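PDB 2W40: glycerol kinase, putative from Plasmodium falciparum, which probably catalyses the ATP-dependent phosphorylation of glycerol to sn-glycerol 3-phosphate, the single step that opens glycerol degradation. Local coordinates for residues N83-V88 against G247-A252; N186-L191 against I290-Y295; E338-T343 against I380-L385; E332-M337 against T418-F423. All blocks are in the same frame, centred on the assembly; numbering follows the deposited sequence.

Contact 1 of 4, residues N83-V88 against G247-A252; sequences NQRETV and GDQQSA. With GOL (glycerol), chain B.
Bound glycerol sits between the N83-V88 loop and the first turn of helix 248-255, and R85 follows it for most of its length. The R85 backbone N points almost straight at glycerol O2 (2.9 Å, N-H...O 168°). CG leaves anti to the carbonyl carbon; CB and CG pass beside O2, and CG also rests on G247 CA at 3.8 Å. CD lies against Q250 OE1. A bend at chi3 (-58°) swings NE back to O2, so N and NE of R85 grip the same hydroxyl oxygen. At the tip, NH2 donates to glycerol O3 at 3.0 Å. NH1 donates to Q250 OE1 at 3.0 Å, approaching from above that amide's carbonyl plane, the two flat groups standing 75° apart; NH1 also salt-bridges E308, and Q250 NE2 is hydrogen-bonded to I293 O. CB and CG of Q249 cover one guanidinium face, and E86 OE2 lies over the opposite face, toward its rim.

D248 divides its carboxylate: glycerol O2 donates to OD1 at 2.5 Å, and O1 donates to OD2 at 2.5 Å. Glycerol O3 donates to E86 OE1 at 2.6 Å, while Q249 NE2 and Y137 OH complete the grip. R85 NE and D248 OD1, 3.6 Å apart, form only a long salt bridge, the oxygen lying well out of the guanidinium plane.

The loop and the helix follow two adjacent parallel strands, 74-83 and 241-247, with G247 at the helix N-cap and D248 N bonded to N83 O. Helix 443-455 packs on D248, S251 and A252, and strand 264-268 touches Q249 and A252.

Contact 2 of 4, residues N186-L191 against I290-Y295; sequences NASRTL and ITTICY
An edge strand, 290-295 of the mixed sheet in the C-terminal half of this FGGY kinase, is met by the type I beta turn A187-T190 of the N-terminal half. The strand carries a classic beta bulge where C294 and Y295 both face K304. S188 points its CB at the strand, and that CB packs against I293 CG1 at 3.9 Å; its OG is hydrogen-bonded back to T185 O in helix 184-187.

R189 folds back on itself, bent at chi2 (-54°) and chi3 (-66°), which brings NH1 to T292 with I290 CG2 lying obliquely beside it. The bond from NH1 to T292 OG1 is weak, 3.2 Å long but fairly straight (162°), and OG1 sits near the guanidinium plane. Stronger partners hold the charge: E86 at NE and E308 at NH1, so this arginine is shared with the glycerol-binding loop.

T292 OG1, anti to its backbone N, also serves as a donor. It gives its proton to a water at 2.8 Å, and that water in turn donates to S188 O at 2.7 Å and to T291 O at 3.1 Å, stitching turn to strand through two backbone carbonyls.

Contact 3 of 4, residues E338-T343 against I380-L385; sequences EKCENT and IVRALL
R382 reaches out from helix 377-403 fully stretched: CG is anti to the backbone N (chi1 -179°), and the chain stays extended from CG to NE. The guanidinium, turned across it by chi4 (107°), comes to the loop that leaves helix 333-339. NH1 donates to C340 O at 2.8 Å, lying in the plane of that carbonyl although the oxygen is tilted out of the guanidinium plane. E341 O sits 3.6 Å above that plane, over its centre, and N342 CA covers the same face, so the loop backbone is laid across the flat group. E386 takes NE in a salt bridge.

T343 closes the near end of the arm. With OG1 in the crowded position between N and the carbonyl carbon (chi1 64°), bonded to V346 O, its CG2 turns to the helix, meeting R382 CG at 3.6 Å at about a right angle and A383 CB at 3.9 Å. C340 SG approaches R382 CD at 4.2 Å.

C340 is the first residue to leave helical geometry, so the arrangement is that of a basic side chain binding a carbonyl just past a helix C-terminus, where the helix dipole would probably favour its charge.

Contact 4 of 4, residues E332-M337 against T418-F423; sequences EASDIM and TKNKPF
A333 is the first residue of its segment to meet the side-chain amide of N420: its CB is 3.8 Å from N420 ND2, and ND2 comes up against the A333-S334 peptide. S334, which binds ADP in another structure of this protein, sets CA and CB against N420 OD1, CB at 3.7 Å. With OG anti to the backbone N (chi1 174°), the hydroxyl passes P422 CD at 3.8 Å and shares a hydrogen bond with a water at 2.8 Å; the water accepts from K421 N at 3.1 Å, bridging the two segments. One turn later, M337 packs CB on P422 CB at 3.9 Å. The extended chi2 puts SD at the edge of the F423 ring, 4.2 Å from F423 CB, and the bend at chi3 (80°) turns CE toward P422 O.

N420 is the N-cap of helix 421-431: its OD1 accepts from F423 N at 3.0 Å (160°), the donor standing above the amide plane, which fixes the amide that A333 and S334 press upon. The start of helix 421-431 thus packs against helix 333-339, while helix 377-403 packs against A333, I336 and M337 through L385, V381 and R382.

How the contacts relate
Contacts 1 and 2 are buried near the middle of the chain and touch, meeting through charged and amide side chains. Both rely on charge and polar bonds, contact 1 gripping glycerol directly and contact 2 joining the two halves of the kinase beside it. Contacts 3 and 4 lie farther out, their centres 9 Å apart, and share helix 333-339, using its C-terminal exit and its first turns respectively. Contact 3 is buried but for E341 and N342 at its rim; contact 4 is partly buried. Contact 3 turns on one arginine bound to backbone, whereas contact 4 combines apolar packing of M337 on P422 and F423 with the N420 amide against A333 and S334, a residue of the ADP site.

Contact 1 of 4, residues N83-V88 against G247-A252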
loop_
_atom_site.group_PDB
_atom_site.type_symbol
_atom_site.label_atom_id
_atom_site.label_comp_id
_atom_site.label_asym_id
_atom_site.label_seq_id
_atom_site.Cartn_x
_atom_site.Cartn_y
_atom_site.Cartn_z
ATOM N N ASN C 83 4.739 11.641 -30.013
ATOM C CA ASN C 83 4.992 10.337 -29.385
ATOM C C ASN C 83 5.615 10.429 -28.030
ATOM O O ASN C 83 6.299 11.390 -27.719
ATOM C CB ASN C 83 6.048 9.600 -30.251
ATOM C CG ASN C 83 7.356 10.427 -30.384
ATOM O OD1 ASN C 83 7.381 11.452 -31.109
ATOM N ND2 ASN C 83 8.507 9.922 -29.749
ATOM N N GLN C 84 5.345 9.414 -27.219
ATOM C CA GLN C 84 6.068 9.151 -25.997
ATOM C C GLN C 84 7.585 9.165 -26.355
ATOM O O GLN C 84 8.025 8.478 -27.320
ATOM C CB GLN C 84 5.669 7.758 -25.462
ATOM C CG GLN C 84 5.711 6.622 -26.459
ATOM C CD GLN C 84 5.861 5.221 -25.846
ATOM O OE1 GLN C 84 6.484 5.057 -24.795
ATOM N NE2 GLN C 84 5.372 4.214 -26.565
ATOM N N ARG C 85 8.334 9.956 -25.617
ATOM C CA ARG C 85 9.734 10.180 -25.873
ATOM C C ARG C 85 10.571 9.030 -25.190
ATOM O O ARG C 85 9.992 8.264 -24.397
ATOM C CB ARG C 85 10.115 11.530 -25.373
ATOM C CG ARG C 85 9.328 12.682 -26.044
ATOM C CD ARG C 85 9.526 14.092 -25.378
ATOM N NE ARG C 85 9.137 13.968 -23.996
ATOM C CZ ARG C 85 9.453 14.837 -23.035
ATOM N NH1 ARG C 85 10.050 15.989 -23.347
ATOM N NH2 ARG C 85 9.243 14.533 -21.763
ATOM N N GLU C 86 11.891 9.010 -25.460
ATOM C CA GLU C 86 12.916 8.186 -24.825
ATOM C C GLU C 86 12.805 6.684 -25.149
ATOM O O GLU C 86 13.787 6.011 -25.313
ATOM C CB GLU C 86 13.014 8.385 -23.338
ATOM C CG GLU C 86 13.382 9.808 -22.871
ATOM C CD GLU C 86 12.179 10.716 -22.614
ATOM O OE1 GLU C 86 11.041 10.204 -22.460
ATOM O OE2 GLU C 86 12.358 11.960 -22.526
ATOM N N THR C 87 11.590 6.196 -25.182
ATOM C CA THR C 87 11.292 4.812 -25.531
ATOM C C THR C 87 12.051 4.517 -26.831
ATOM O O THR C 87 12.045 5.302 -27.769
ATOM C CB THR C 87 9.798 4.663 -25.744
ATOM O OG1 THR C 87 9.155 4.914 -24.481
ATOM C CG2 THR C 87 9.446 3.240 -26.270
ATOM N N VAL C 88 12.709 3.343 -26.843
ATOM C CA VAL C 88 13.669 3.029 -27.932
ATOM C C VAL C 88 13.405 1.599 -28.457
ATOM O O VAL C 88 13.129 0.651 -27.685
ATOM C CB VAL C 88 15.158 3.311 -27.554
ATOM C CG1 VAL C 88 15.571 2.380 -26.431
ATOM C CG2 VAL C 88 16.076 3.211 -28.772
ATOM N N GLY C 247 8.322 15.463 -30.231
ATOM C CA GLY C 247 8.099 14.766 -28.993
ATOM C C GLY C 247 6.813 15.284 -28.279
ATOM O O GLY C 247 6.439 16.443 -28.410
ATOM N N ASP C 248 6.084 14.369 -27.622
ATOM C CA ASP C 248 4.787 14.679 -27.064
ATOM C C ASP C 248 4.753 15.871 -26.162
ATOM O O ASP C 248 3.846 16.761 -26.349
ATOM C CB ASP C 248 4.004 13.467 -26.546
ATOM C CG ASP C 248 4.675 12.704 -25.364
ATOM O OD1 ASP C 248 5.719 13.134 -24.868
ATOM O OD2 ASP C 248 4.114 11.638 -24.967
ATOM N N GLN C 249 5.708 15.965 -25.239
ATOM C CA GLN C 249 5.597 17.058 -24.216
ATOM C C GLN C 249 5.911 18.431 -24.906
ATOM O O GLN C 249 5.363 19.481 -24.525
ATOM C CB GLN C 249 6.441 16.783 -23.033
ATOM C CG GLN C 249 6.016 15.516 -22.261
ATOM C CD GLN C 249 4.495 15.443 -22.042
ATOM O OE1 GLN C 249 3.926 16.483 -21.596
ATOM N NE2 GLN C 249 3.821 14.340 -22.443
ATOM N N GLN C 250 6.872 18.456 -25.849
ATOM C CA GLN C 250 7.117 19.632 -26.682
ATOM C C GLN C 250 5.915 19.938 -27.575
ATOM O O GLN C 250 5.531 21.127 -27.763
ATOM C CB GLN C 250 8.411 19.404 -27.492
ATOM C CG GLN C 250 9.649 19.556 -26.673
ATOM C CD GLN C 250 10.262 18.272 -26.166
ATOM O OE1 GLN C 250 9.529 17.276 -25.983
ATOM N NE2 GLN C 250 11.620 18.308 -25.806
ATOM N N SER C 251 5.245 18.911 -28.055
ATOM C CA SER C 251 3.977 19.086 -28.841
ATOM C C SER C 251 2.964 19.882 -28.024
ATOM O O SER C 251 2.316 20.797 -28.532
ATOM C CB SER C 251 3.411 17.777 -29.369
ATOM O OG SER C 251 2.532 17.991 -30.429
ATOM N N ALA C 252 2.829 19.556 -26.754
ATOM C CA ALA C 252 1.923 20.229 -25.866
ATOM C C ALA C 252 2.291 21.703 -25.645
ATOM O O ALA C 252 1.392 22.579 -25.424
ATOM C CB ALA C 252 1.909 19.468 -24.529
HETATM C C1 GOL B . 5.710 10.501 -22.084
HETATM O O1 GOL B . 4.542 11.252 -22.483
HETATM C C2 GOL B . 6.870 11.376 -22.191
HETATM O O2 GOL B . 7.230 11.632 -23.537
HETATM C C3 GOL B . 8.076 10.724 -21.444
HETATM O O3 GOL B . 9.165 11.587 -21.380
#

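Contact 2 of 4, residues N186-L191 against I290-Y295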
loop_
_atom_site.group_PDB
_atom_site.type_symbol
_atom_site.label_atom_id
_atom_site.label_comp_id
_atom_site.label_asym_id
_atom_site.label_seq_id
_atom_site.Cartn_x
_atom_site.Cartn_y
_atom_site.Cartn_z
ATOM N N ASN C 186 12.917 14.921 -30.248
ATOM C CA ASN C 186 13.140 13.541 -29.908
ATOM C C ASN C 186 14.626 13.193 -29.812
ATOM O O ASN C 186 15.017 12.470 -28.887
ATOM C CB ASN C 186 12.440 12.627 -30.908
ATOM C CG ASN C 186 10.947 12.387 -30.529
ATOM O OD1 ASN C 186 10.661 11.755 -29.507
ATOM N ND2 ASN C 186 10.043 12.831 -31.361
ATOM N N ALA C 187 15.430 13.744 -30.719
ATOM C CA ALA C 187 16.879 13.489 -30.675
ATOM C C ALA C 187 17.470 13.981 -29.350
ATOM O O ALA C 187 18.459 13.405 -28.847
ATOM C CB ALA C 187 17.641 14.070 -31.859
ATOM N N SER C 188 16.913 15.049 -28.777
ATOM C CA SER C 188 17.439 15.654 -27.539
ATOM C C SER C 188 17.169 14.778 -26.266
ATOM O O SER C 188 17.671 15.088 -25.187
ATOM C CB SER C 188 16.861 17.048 -27.367
ATOM O OG SER C 188 15.559 17.019 -26.812
ATOM N N ARG C 189 16.360 13.690 -26.490
ATOM C CA ARG C 189 15.902 12.816 -25.431
ATOM C C ARG C 189 16.686 11.499 -25.373
ATOM O O ARG C 189 16.334 10.534 -24.685
ATOM C CB ARG C 189 14.436 12.525 -25.563
ATOM C CG ARG C 189 13.609 13.771 -25.734
ATOM C CD ARG C 189 13.817 14.811 -24.659
ATOM N NE ARG C 189 13.338 14.347 -23.341
ATOM C CZ ARG C 189 13.019 15.097 -22.295
ATOM N NH1 ARG C 189 13.224 16.423 -22.291
ATOM N NH2 ARG C 189 12.478 14.543 -21.222
ATOM N N THR C 190 17.725 11.466 -26.180
ATOM C CA THR C 190 18.468 10.196 -26.393
ATOM C C THR C 190 19.774 10.066 -25.555
ATOM O O THR C 190 20.261 8.901 -25.369
ATOM C CB THR C 190 18.854 10.060 -27.911
ATOM O OG1 THR C 190 19.780 11.093 -28.247
ATOM C CG2 THR C 190 17.656 9.939 -28.883
ATOM N N LEU C 191 20.338 11.209 -25.123
ATOM C CA LEU C 191 21.642 11.298 -24.442
ATOM C C LEU C 191 22.797 11.172 -25.473
ATOM O O LEU C 191 23.944 10.991 -25.100
ATOM C CB LEU C 191 21.785 10.322 -23.295
ATOM C CG LEU C 191 21.835 10.866 -21.883
ATOM C CD1 LEU C 191 21.657 9.779 -20.753
ATOM C CD2 LEU C 191 23.072 11.588 -21.751
ATOM N N ILE C 290 16.081 19.278 -16.567
ATOM C CA ILE C 290 16.765 18.878 -17.817
ATOM C C ILE C 290 16.666 20.001 -18.863
ATOM O O ILE C 290 15.604 20.590 -19.034
ATOM C CB ILE C 290 16.082 17.605 -18.381
ATOM C CG1 ILE C 290 16.360 16.349 -17.500
ATOM C CG2 ILE C 290 16.492 17.353 -19.896
ATOM C CD1 ILE C 290 15.743 15.135 -17.985
ATOM N N THR C 291 17.770 20.298 -19.516
ATOM C CA THR C 291 17.805 21.239 -20.666
ATOM C C THR C 291 17.408 20.501 -21.930
ATOM O O THR C 291 18.039 19.471 -22.219
ATOM C CB THR C 291 19.230 21.789 -20.864
ATOM O OG1 THR C 291 19.645 22.318 -19.656
ATOM C CG2 THR C 291 19.313 22.826 -21.982
ATOM N N THR C 292 16.363 20.925 -22.610
ATOM C CA THR C 292 15.892 20.243 -23.797
ATOM C C THR C 292 15.546 21.270 -24.912
ATOM O O THR C 292 15.641 22.481 -24.711
ATOM C CB THR C 292 14.689 19.325 -23.430
ATOM O OG1 THR C 292 14.432 18.445 -24.505
ATOM C CG2 THR C 292 13.405 20.226 -23.109
ATOM N N ILE C 293 15.304 20.759 -26.077
ATOM C CA ILE C 293 14.890 21.574 -27.201
ATOM C C ILE C 293 13.352 21.753 -27.070
ATOM O O ILE C 293 12.639 20.726 -26.859
ATOM C CB ILE C 293 15.144 20.940 -28.566
ATOM C CG1 ILE C 293 16.622 20.663 -28.839
ATOM C CG2 ILE C 293 14.482 21.804 -29.648
ATOM C CD1 ILE C 293 17.440 21.837 -28.917
ATOM N N CYS C 294 12.829 22.983 -27.068
ATOM C CA CYS C 294 11.399 23.179 -27.117
ATOM C C CYS C 294 10.820 22.921 -28.523
ATOM O O CYS C 294 9.889 22.091 -28.699
ATOM C CB CYS C 294 11.042 24.564 -26.624
ATOM S SG CYS C 294 9.344 24.711 -25.991
ATOM N N TYR C 295 11.378 23.577 -29.542
ATOM C CA TYR C 295 10.988 23.338 -30.939
ATOM C C TYR C 295 12.001 24.056 -31.825
ATOM O O TYR C 295 12.676 24.985 -31.386
ATOM C CB TYR C 295 9.525 23.800 -31.179
ATOM C CG TYR C 295 9.221 25.211 -30.663
ATOM C CD1 TYR C 295 9.638 26.341 -31.373
ATOM C CD2 TYR C 295 8.653 25.410 -29.428
ATOM C CE1 TYR C 295 9.440 27.593 -30.830
ATOM C CE2 TYR C 295 8.437 26.690 -28.933
ATOM C CZ TYR C 295 8.819 27.764 -29.648
ATOM O OH TYR C 295 8.618 29.094 -29.127
HETATM O O HOH W 1 16.729 17.091 -23.698
#

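Contact 3 of 4, residues E338-T343 against I380-L385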
loop_
_atom_site.group_PDB
_atom_site.type_symbol
_atom_site.label_atom_id
_atom_site.label_comp_id
_atom_site.label_asym_id
_atom_site.label_seq_id
_atom_site.Cartn_x
_atom_site.Cartn_y
_atom_site.Cartn_z
ATOM N N GLU C 338 -13.455 14.504 -3.566
ATOM C CA GLU C 338 -14.533 15.266 -2.883
ATOM C C GLU C 338 -14.900 14.623 -1.537
ATOM O O GLU C 338 -14.971 15.317 -0.457
ATOM C CB GLU C 338 -15.774 15.260 -3.768
ATOM C CG GLU C 338 -15.648 15.938 -5.143
ATOM C CD GLU C 338 -15.742 17.491 -5.086
ATOM O OE1 GLU C 338 -15.848 18.005 -3.927
ATOM O OE2 GLU C 338 -15.688 18.195 -6.176
ATOM N N LYS C 339 -15.119 13.301 -1.609
ATOM C CA LYS C 339 -15.615 12.567 -0.483
ATOM C C LYS C 339 -14.572 12.391 0.572
ATOM O O LYS C 339 -14.886 12.381 1.774
ATOM C CB LYS C 339 -16.116 11.201 -0.912
ATOM C CG LYS C 339 -17.278 11.260 -1.839
ATOM C CD LYS C 339 -17.882 9.811 -1.980
ATOM C CE LYS C 339 -18.876 9.661 -3.139
ATOM N NZ LYS C 339 -20.169 9.040 -2.614
ATOM N N CYS C 340 -13.343 12.237 0.100
ATOM C CA CYS C 340 -12.233 11.994 0.942
ATOM C C CYS C 340 -11.446 13.289 1.047
ATOM O O CYS C 340 -10.610 13.590 0.178
ATOM C CB CYS C 340 -11.385 10.869 0.348
ATOM S SG CYS C 340 -10.264 10.297 1.547
ATOM N N GLU C 341 -11.694 14.039 2.103
ATOM C CA GLU C 341 -11.182 15.401 2.214
ATOM C C GLU C 341 -9.737 15.485 2.648
ATOM O O GLU C 341 -9.096 16.519 2.511
ATOM C CB GLU C 341 -12.066 16.156 3.199
ATOM C CG GLU C 341 -13.490 16.226 2.629
ATOM C CD GLU C 341 -14.490 16.872 3.526
ATOM O OE1 GLU C 341 -14.093 17.456 4.568
ATOM O OE2 GLU C 341 -15.688 16.733 3.206
ATOM N N ASN C 342 -9.251 14.391 3.216
ATOM C CA ASN C 342 -7.829 14.280 3.569
ATOM C C ASN C 342 -7.482 12.755 3.531
ATOM O O ASN C 342 -8.356 11.872 3.281
ATOM C CB ASN C 342 -7.519 14.983 4.916
ATOM C CG ASN C 342 -8.213 14.290 6.091
ATOM O OD1 ASN C 342 -8.083 13.077 6.276
ATOM N ND2 ASN C 342 -9.056 15.018 6.809
ATOM N N THR C 343 -6.197 12.452 3.662
ATOM C CA THR C 343 -5.761 11.076 3.568
ATOM C C THR C 343 -5.576 10.403 4.911
ATOM O O THR C 343 -5.056 9.258 4.936
ATOM C CB THR C 343 -4.378 11.039 2.862
ATOM O OG1 THR C 343 -3.412 11.718 3.691
ATOM C CG2 THR C 343 -4.449 11.614 1.410
ATOM N N ILE C 380 -5.776 5.903 0.102
ATOM C CA ILE C 380 -4.539 5.505 -0.629
ATOM C C ILE C 380 -4.506 6.144 -2.007
ATOM O O ILE C 380 -3.492 6.643 -2.442
ATOM C CB ILE C 380 -4.401 3.962 -0.672
ATOM C CG1 ILE C 380 -4.324 3.421 0.800
ATOM C CG2 ILE C 380 -3.298 3.516 -1.645
ATOM C CD1 ILE C 380 -4.442 1.834 0.938
ATOM N N VAL C 381 -5.644 6.064 -2.698
ATOM C CA VAL C 381 -5.818 6.748 -3.998
ATOM C C VAL C 381 -5.537 8.248 -3.906
ATOM O O VAL C 381 -4.706 8.787 -4.678
ATOM C CB VAL C 381 -7.246 6.422 -4.587
ATOM C CG1 VAL C 381 -7.512 7.301 -5.859
ATOM C CG2 VAL C 381 -7.321 4.959 -4.862
ATOM N N ARG C 382 -6.170 8.915 -2.950
ATOM C CA ARG C 382 -5.950 10.356 -2.726
ATOM C C ARG C 382 -4.499 10.656 -2.453
ATOM O O ARG C 382 -3.983 11.629 -2.950
ATOM C CB ARG C 382 -6.877 10.886 -1.600
ATOM C CG ARG C 382 -6.679 12.337 -1.370
ATOM C CD ARG C 382 -7.558 12.955 -0.314
ATOM N NE ARG C 382 -7.031 14.287 -0.193
ATOM C CZ ARG C 382 -7.576 15.414 -0.613
ATOM N NH1 ARG C 382 -8.854 15.473 -1.013
ATOM N NH2 ARG C 382 -6.845 16.501 -0.556
ATOM N N ALA C 383 -3.834 9.778 -1.697
ATOM C CA ALA C 383 -2.457 10.069 -1.258
ATOM C C ALA C 383 -1.565 10.016 -2.549
ATOM O O ALA C 383 -0.613 10.756 -2.726
ATOM C CB ALA C 383 -1.960 8.987 -0.162
ATOM N N LEU C 384 -1.871 9.045 -3.427
ATOM C CA LEU C 384 -1.054 8.906 -4.691
ATOM C C LEU C 384 -1.197 10.260 -5.496
ATOM O O LEU C 384 -0.202 10.850 -5.932
ATOM C CB LEU C 384 -1.408 7.717 -5.543
ATOM C CG LEU C 384 -0.581 7.589 -6.806
ATOM C CD1 LEU C 384 -0.127 6.164 -7.135
ATOM C CD2 LEU C 384 -1.275 8.262 -8.011
ATOM N N LEU C 385 -2.441 10.755 -5.546
ATOM C CA LEU C 385 -2.757 11.981 -6.299
ATOM C C LEU C 385 -2.088 13.169 -5.655
ATOM O O LEU C 385 -1.421 13.987 -6.307
ATOM C CB LEU C 385 -4.265 12.130 -6.348
ATOM C CG LEU C 385 -4.947 11.096 -7.257
ATOM C CD1 LEU C 385 -6.483 11.336 -7.150
ATOM C CD2 LEU C 385 -4.463 11.127 -8.700
#

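Contact 4 of 4, residues E332-M337 against T418-F423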
loop_
_atom_site.group_PDB
_atom_site.type_symbol
_atom_site.label_atom_id
_atom_site.label_comp_id
_atom_site.label_asym_id
_atom_site.label_seq_id
_atom_site.Cartn_x
_atom_site.Cartn_y
_atom_site.Cartn_z
ATOM N N GLU C 332 -13.363 7.976 -11.262
ATOM C CA GLU C 332 -13.730 8.189 -9.861
ATOM C C GLU C 332 -12.852 9.154 -9.052
ATOM O O GLU C 332 -13.228 9.544 -7.930
ATOM C CB GLU C 332 -13.651 6.835 -9.133
ATOM C CG GLU C 332 -14.645 5.821 -9.637
ATOM C CD GLU C 332 -14.514 4.467 -8.921
ATOM O OE1 GLU C 332 -13.497 4.240 -8.213
ATOM O OE2 GLU C 332 -15.456 3.651 -9.070
ATOM N N ALA C 333 -11.673 9.486 -9.575
ATOM C CA ALA C 333 -10.699 10.138 -8.799
ATOM C C ALA C 333 -11.246 11.486 -8.259
ATOM O O ALA C 333 -10.899 11.878 -7.126
ATOM C CB ALA C 333 -9.451 10.326 -9.645
ATOM N N SER C 334 -12.130 12.192 -9.012
ATOM C CA SER C 334 -12.666 13.454 -8.494
ATOM C C SER C 334 -13.588 13.198 -7.311
ATOM O O SER C 334 -13.512 13.852 -6.235
ATOM C CB SER C 334 -13.439 14.236 -9.600
ATOM O OG SER C 334 -14.105 15.422 -9.105
ATOM N N ASP C 335 -14.488 12.255 -7.529
ATOM C CA ASP C 335 -15.458 11.913 -6.490
ATOM C C ASP C 335 -14.695 11.432 -5.256
ATOM O O ASP C 335 -14.971 11.880 -4.117
ATOM C CB ASP C 335 -16.413 10.835 -6.968
ATOM C CG ASP C 335 -17.553 11.394 -7.831
ATOM O OD1 ASP C 335 -17.832 12.655 -7.763
ATOM O OD2 ASP C 335 -18.136 10.584 -8.620
ATOM N N ILE C 336 -13.674 10.620 -5.481
ATOM C CA ILE C 336 -12.767 10.191 -4.344
ATOM C C ILE C 336 -12.167 11.404 -3.660
ATOM O O ILE C 336 -12.177 11.492 -2.449
ATOM C CB ILE C 336 -11.617 9.217 -4.740
ATOM C CG1 ILE C 336 -12.113 7.817 -4.972
ATOM C CG2 ILE C 336 -10.489 9.114 -3.625
ATOM C CD1 ILE C 336 -11.010 6.828 -5.511
ATOM N N MET C 337 -11.655 12.369 -4.389
ATOM C CA MET C 337 -11.162 13.564 -3.696
ATOM C C MET C 337 -12.218 14.513 -3.074
ATOM O O MET C 337 -11.936 15.183 -2.068
ATOM C CB MET C 337 -10.136 14.265 -4.570
ATOM C CG MET C 337 -8.770 13.532 -4.445
ATOM S SD MET C 337 -7.545 14.501 -5.248
ATOM C CE MET C 337 -7.078 15.800 -4.113
ATOM N N THR C 418 -6.829 17.462 -15.363
ATOM C CA THR C 418 -7.084 18.882 -15.130
ATOM C C THR C 418 -8.586 19.177 -15.061
ATOM O O THR C 418 -8.998 20.277 -14.680
ATOM C CB THR C 418 -6.359 19.753 -16.221
ATOM O OG1 THR C 418 -7.056 19.543 -17.445
ATOM C CG2 THR C 418 -4.857 19.421 -16.362
ATOM N N LYS C 419 -9.413 18.198 -15.397
ATOM C CA LYS C 419 -10.883 18.338 -15.175
ATOM C C LYS C 419 -11.378 18.051 -13.744
ATOM O O LYS C 419 -12.535 18.323 -13.425
ATOM C CB LYS C 419 -11.596 17.422 -16.180
ATOM C CG LYS C 419 -11.172 17.739 -17.623
ATOM C CD LYS C 419 -11.305 19.247 -17.939
ATOM C CE LYS C 419 -10.465 19.721 -19.145
ATOM N NZ LYS C 419 -9.273 20.455 -18.771
ATOM N N ASN C 420 -10.481 17.479 -12.901
ATOM C CA ASN C 420 -10.742 17.062 -11.532
ATOM C C ASN C 420 -10.443 18.311 -10.740
ATOM O O ASN C 420 -9.282 18.649 -10.439
ATOM C CB ASN C 420 -9.840 15.864 -11.241
ATOM C CG ASN C 420 -9.888 15.376 -9.836
ATOM O OD1 ASN C 420 -10.310 16.079 -8.902
ATOM N ND2 ASN C 420 -9.406 14.094 -9.669
ATOM N N LYS C 421 -11.511 19.031 -10.384
ATOM C CA LYS C 421 -11.373 20.305 -9.644
ATOM C C LYS C 421 -10.687 20.175 -8.286
ATOM O O LYS C 421 -9.835 20.997 -7.998
ATOM C CB LYS C 421 -12.721 21.039 -9.443
ATOM C CG LYS C 421 -13.298 21.609 -10.749
ATOM C CD LYS C 421 -14.825 21.751 -10.622
ATOM C CE LYS C 421 -15.419 22.839 -11.504
ATOM N NZ LYS C 421 -16.398 23.714 -10.700
ATOM N N PRO C 422 -11.077 19.191 -7.427
ATOM C CA PRO C 422 -10.299 19.098 -6.175
ATOM C C PRO C 422 -8.835 18.764 -6.365
ATOM O O PRO C 422 -7.999 19.272 -5.659
ATOM C CB PRO C 422 -10.991 18.022 -5.356
ATOM C CG PRO C 422 -11.903 17.357 -6.290
ATOM C CD PRO C 422 -12.254 18.278 -7.431
ATOM N N PHE C 423 -8.537 17.976 -7.359
ATOM C CA PHE C 423 -7.109 17.734 -7.663
ATOM C C PHE C 423 -6.381 18.983 -8.099
ATOM O O PHE C 423 -5.298 19.345 -7.529
ATOM C CB PHE C 423 -7.021 16.665 -8.785
ATOM C CG PHE C 423 -5.624 16.329 -9.196
ATOM C CD1 PHE C 423 -4.711 15.764 -8.325
ATOM C CD2 PHE C 423 -5.182 16.643 -10.477
ATOM C CE1 PHE C 423 -3.362 15.438 -8.728
ATOM C CE2 PHE C 423 -3.863 16.349 -10.844
ATOM C CZ PHE C 423 -2.970 15.708 -9.991
HETATM O O HOH W 2 -14.329 17.803 -10.468
#